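Local coordinates for outer membrane protein (Bartonella henselae, PDB 2FI9) that is of unknown function, is named an outer membrane protein and belongs to the DUF498/DUF598 family, at residues Ala16-Tyr21 against Ser42-Ile47. Numbering follows the deposited sequence.
Sequences APIDAY and SGIYGI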
ATOM      1  N   ALA A  16       7.422   2.875   7.786  1.00 32.90           N
ATOM      2  CA  ALA A  16       8.192   4.124   7.870  1.00 33.08           C
ATOM      3  C   ALA A  16       7.519   5.124   6.945  1.00 33.29           C
ATOM      4  O   ALA A  16       6.867   4.719   5.998  1.00 32.56           O
ATOM      5  CB  ALA A  16       9.630   3.892   7.419  1.00 33.06           C
ATOM      6  N   PRO A  17       7.685   6.437   7.193  1.00 33.73           N
ATOM      7  CA  PRO A  17       7.160   7.342   6.159  1.00 33.83           C
ATOM      8  C   PRO A  17       7.815   7.052   4.807  1.00 33.78           C
ATOM      9  O   PRO A  17       8.992   6.666   4.757  1.00 33.90           O
ATOM     10  CB  PRO A  17       7.563   8.739   6.649  1.00 33.57           C
ATOM     11  CG  PRO A  17       7.928   8.575   8.090  1.00 34.40           C
ATOM     12  CD  PRO A  17       8.266   7.140   8.342  1.00 33.31           C
ATOM     13  N   ILE A  18       7.051   7.216   3.734  1.00 34.64           N
ATOM     14  CA  ILE A  18       7.583   7.094   2.383  1.00 34.35           C
ATOM     15  C   ILE A  18       8.025   8.498   1.967  1.00 34.51           C
ATOM     16  O   ILE A  18       7.187   9.395   1.787  1.00 34.19           O
ATOM     17  CB  ILE A  18       6.528   6.508   1.398  1.00 34.28           C
ATOM     18  CG1 ILE A  18       6.009   5.144   1.866  1.00 33.77           C
ATOM     19  CG2 ILE A  18       7.078   6.426  -0.036  1.00 34.79           C
ATOM     20  CD1 ILE A  18       7.058   4.148   2.308  1.00 35.51           C
ATOM     21  N   ASP A  19       9.338   8.673   1.831  1.00 34.58           N
ATOM     22  CA  ASP A  19       9.939   9.991   1.599  1.00 34.68           C
ATOM     23  C   ASP A  19       9.879  10.480   0.149  1.00 34.61           C
ATOM     24  O   ASP A  19      10.048  11.672  -0.100  1.00 34.04           O
ATOM     25  CB  ASP A  19      11.381  10.017   2.119  1.00 35.16           C
ATOM     26  CG  ASP A  19      11.456   9.696   3.598  1.00 36.53           C
ATOM     27  OD1 ASP A  19      10.553  10.129   4.344  1.00 39.08           O
ATOM     28  OD2 ASP A  19      12.397   9.003   4.019  1.00 39.66           O
ATOM     29  N   ALA A  20       9.648   9.566  -0.793  1.00 33.90           N
ATOM     30  CA  ALA A  20       9.578   9.918  -2.209  1.00 33.87           C
ATOM     31  C   ALA A  20       8.920   8.809  -3.010  1.00 34.42           C
ATOM     32  O   ALA A  20       8.916   7.648  -2.589  1.00 34.22           O
ATOM     33  CB  ALA A  20      10.958  10.216  -2.766  1.00 33.74           C
ATOM     34  N   TYR A  21       8.334   9.191  -4.144  1.00 34.55           N
ATOM     35  CA  TYR A  21       7.825   8.251  -5.135  1.00 34.72           C
ATOM     36  C   TYR A  21       8.196   8.834  -6.499  1.00 34.78           C
ATOM     37  O   TYR A  21       8.700   9.966  -6.589  1.00 34.16           O
ATOM     38  CB  TYR A  21       6.306   8.058  -4.993  1.00 35.33           C
ATOM     39  CG  TYR A  21       5.496   9.323  -5.210  1.00 35.83           C
ATOM     40  CD1 TYR A  21       4.929   9.599  -6.447  1.00 37.05           C
ATOM     41  CD2 TYR A  21       5.312  10.248  -4.178  1.00 37.22           C
ATOM     42  CE1 TYR A  21       4.191  10.773  -6.663  1.00 38.60           C
ATOM     43  CE2 TYR A  21       4.577  11.419  -4.384  1.00 36.68           C
ATOM     44  CZ  TYR A  21       4.027  11.671  -5.618  1.00 37.28           C
ATOM     45  OH  TYR A  21       3.292  12.814  -5.834  1.00 38.89           O
ATOM     46  N   SER A  42       4.262  -5.488   9.736  1.00 31.91           N
ATOM     47  CA  SER A  42       5.471  -6.351   9.781  1.00 31.98           C
ATOM     48  C   SER A  42       6.619  -5.855   8.881  1.00 32.53           C
ATOM     49  O   SER A  42       7.718  -6.403   8.915  1.00 32.89           O
ATOM     50  CB  SER A  42       5.129  -7.793   9.409  1.00 32.27           C
ATOM     51  OG  SER A  42       4.778  -7.884   8.031  1.00 31.83           O
ATOM     52  N   GLY A  43       6.347  -4.843   8.059  1.00 32.97           N
ATOM     53  CA  GLY A  43       7.402  -4.222   7.272  1.00 32.92           C
ATOM     54  C   GLY A  43       6.989  -3.699   5.923  1.00 32.86           C
ATOM     55  O   GLY A  43       5.796  -3.639   5.599  1.00 33.33           O
ATOM     56  N   ILE A  44       7.987  -3.317   5.142  1.00 32.35           N
ATOM     57  CA  ILE A  44       7.793  -2.873   3.772  1.00 33.02           C
ATOM     58  C   ILE A  44       8.371  -3.954   2.876  1.00 33.44           C
ATOM     59  O   ILE A  44       9.560  -4.280   2.997  1.00 33.58           O
ATOM     60  CB  ILE A  44       8.527  -1.533   3.519  1.00 32.96           C
ATOM     61  CG1 ILE A  44       8.043  -0.480   4.526  1.00 34.07           C
ATOM     62  CG2 ILE A  44       8.303  -1.047   2.068  1.00 33.73           C
ATOM     63  CD1 ILE A  44       8.758   0.864   4.463  1.00 32.89           C
ATOM     64  N   TYR A  45       7.549  -4.499   1.981  1.00 33.45           N
ATOM     65  CA  TYR A  45       7.947  -5.600   1.104  1.00 33.41           C
ATOM     66  C   TYR A  45       7.775  -5.194  -0.355  1.00 33.96           C
ATOM     67  O   TYR A  45       6.818  -4.497  -0.696  1.00 32.49           O
ATOM     68  CB  TYR A  45       7.045  -6.814   1.337  1.00 34.03           C
ATOM     69  CG  TYR A  45       7.010  -7.340   2.748  1.00 33.99           C
ATOM     70  CD1 TYR A  45       7.755  -8.457   3.109  1.00 34.59           C
ATOM     71  CD2 TYR A  45       6.209  -6.736   3.715  1.00 34.27           C
ATOM     72  CE1 TYR A  45       7.721  -8.957   4.406  1.00 33.55           C
ATOM     73  CE2 TYR A  45       6.163  -7.220   5.018  1.00 33.76           C
ATOM     74  CZ  TYR A  45       6.917  -8.339   5.350  1.00 34.07           C
ATOM     75  OH  TYR A  45       6.892  -8.829   6.635  1.00 34.56           O
ATOM     76  N   GLY A  46       8.683  -5.637  -1.217  1.00 34.09           N
ATOM     77  CA  GLY A  46       8.454  -5.499  -2.656  1.00 34.89           C
ATOM     78  C   GLY A  46       7.341  -6.428  -3.102  1.00 35.93           C
ATOM     79  O   GLY A  46       7.216  -7.556  -2.607  1.00 35.47           O
ATOM     80  N   ILE A  47       6.503  -5.947  -4.017  1.00 35.85           N
ATOM     81  CA  ILE A  47       5.552  -6.811  -4.691  1.00 36.67           C
ATOM     82  C   ILE A  47       5.620  -6.560  -6.192  1.00 36.67           C
ATOM     83  O   ILE A  47       5.770  -5.422  -6.657  1.00 36.50           O
ATOM     84  CB  ILE A  47       4.105  -6.654  -4.181  1.00 37.06           C
ATOM     85  CG1 ILE A  47       3.776  -5.196  -3.933  1.00 38.26           C
ATOM     86  CG2 ILE A  47       3.893  -7.478  -2.901  1.00 38.67           C
ATOM     87  CD1 ILE A  47       2.351  -4.874  -4.155  1.00 41.74           C
TER
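No ring takes part where Ile-44 meets Ala-16 and Ile-18; the phenol of Tyr-45 lies on the other side of its strand. At its edge, in the ring plane, sits Ser-42 OG, which accepts a hydrogen bond from Tyr-45 OH (2.7 Å) and also bonds to Glu-65. The aromatic system is further engaged by Arg-61 in a cation-pi contact and by the inclined ring of His-11. The contact proper joins two beta sheets: strand 43-47 borders a mixed five-stranded sheet, and strand 18-22 borders an antiparallel three-stranded one. No hydrogen bond links the two segments, whose closest CA atoms, those of Ala-16 and Ile-44, stand 8.1 Å apart; the join rests on the Ile-44 side chain, which meets Ile-18 and both the side chain and the backbone of Ala-16.

Alternation along the strand turns Tyr-45 one way and Ile-44 the other, into the buried interior between the sheets, where a branched aliphatic residue suits. Its chain is extended (chi2 176°), carrying CD1 well out from the backbone. Ile-18 instead bends at chi2 (-47°), which brings its CD1 within 4.3 Å of Ile-44 CD1, methyl tip to methyl tip. Phe-28 and Ile-37 touch both isoleucines, and Val-107 of helix 103-115 adds to the cover of Ile-18. Ala-16 is small enough to let its main chain pass close by, its CB 4.3 Å from Ile-44 CD1.

Gly-43, just before Ile-44, has phi 147°, a backbone that would press any CB against the carbonyl O of Ser-42. Just beyond Ile-18 comes a classic beta bulge, the backbone of Asp-19 and of Ala-20 both pairing with Arg-27. Between the segments, the nearest approach is a methyl to a peptide nitrogen: Ile-44 CD1 lies 4.1 Å from Ala-16 N.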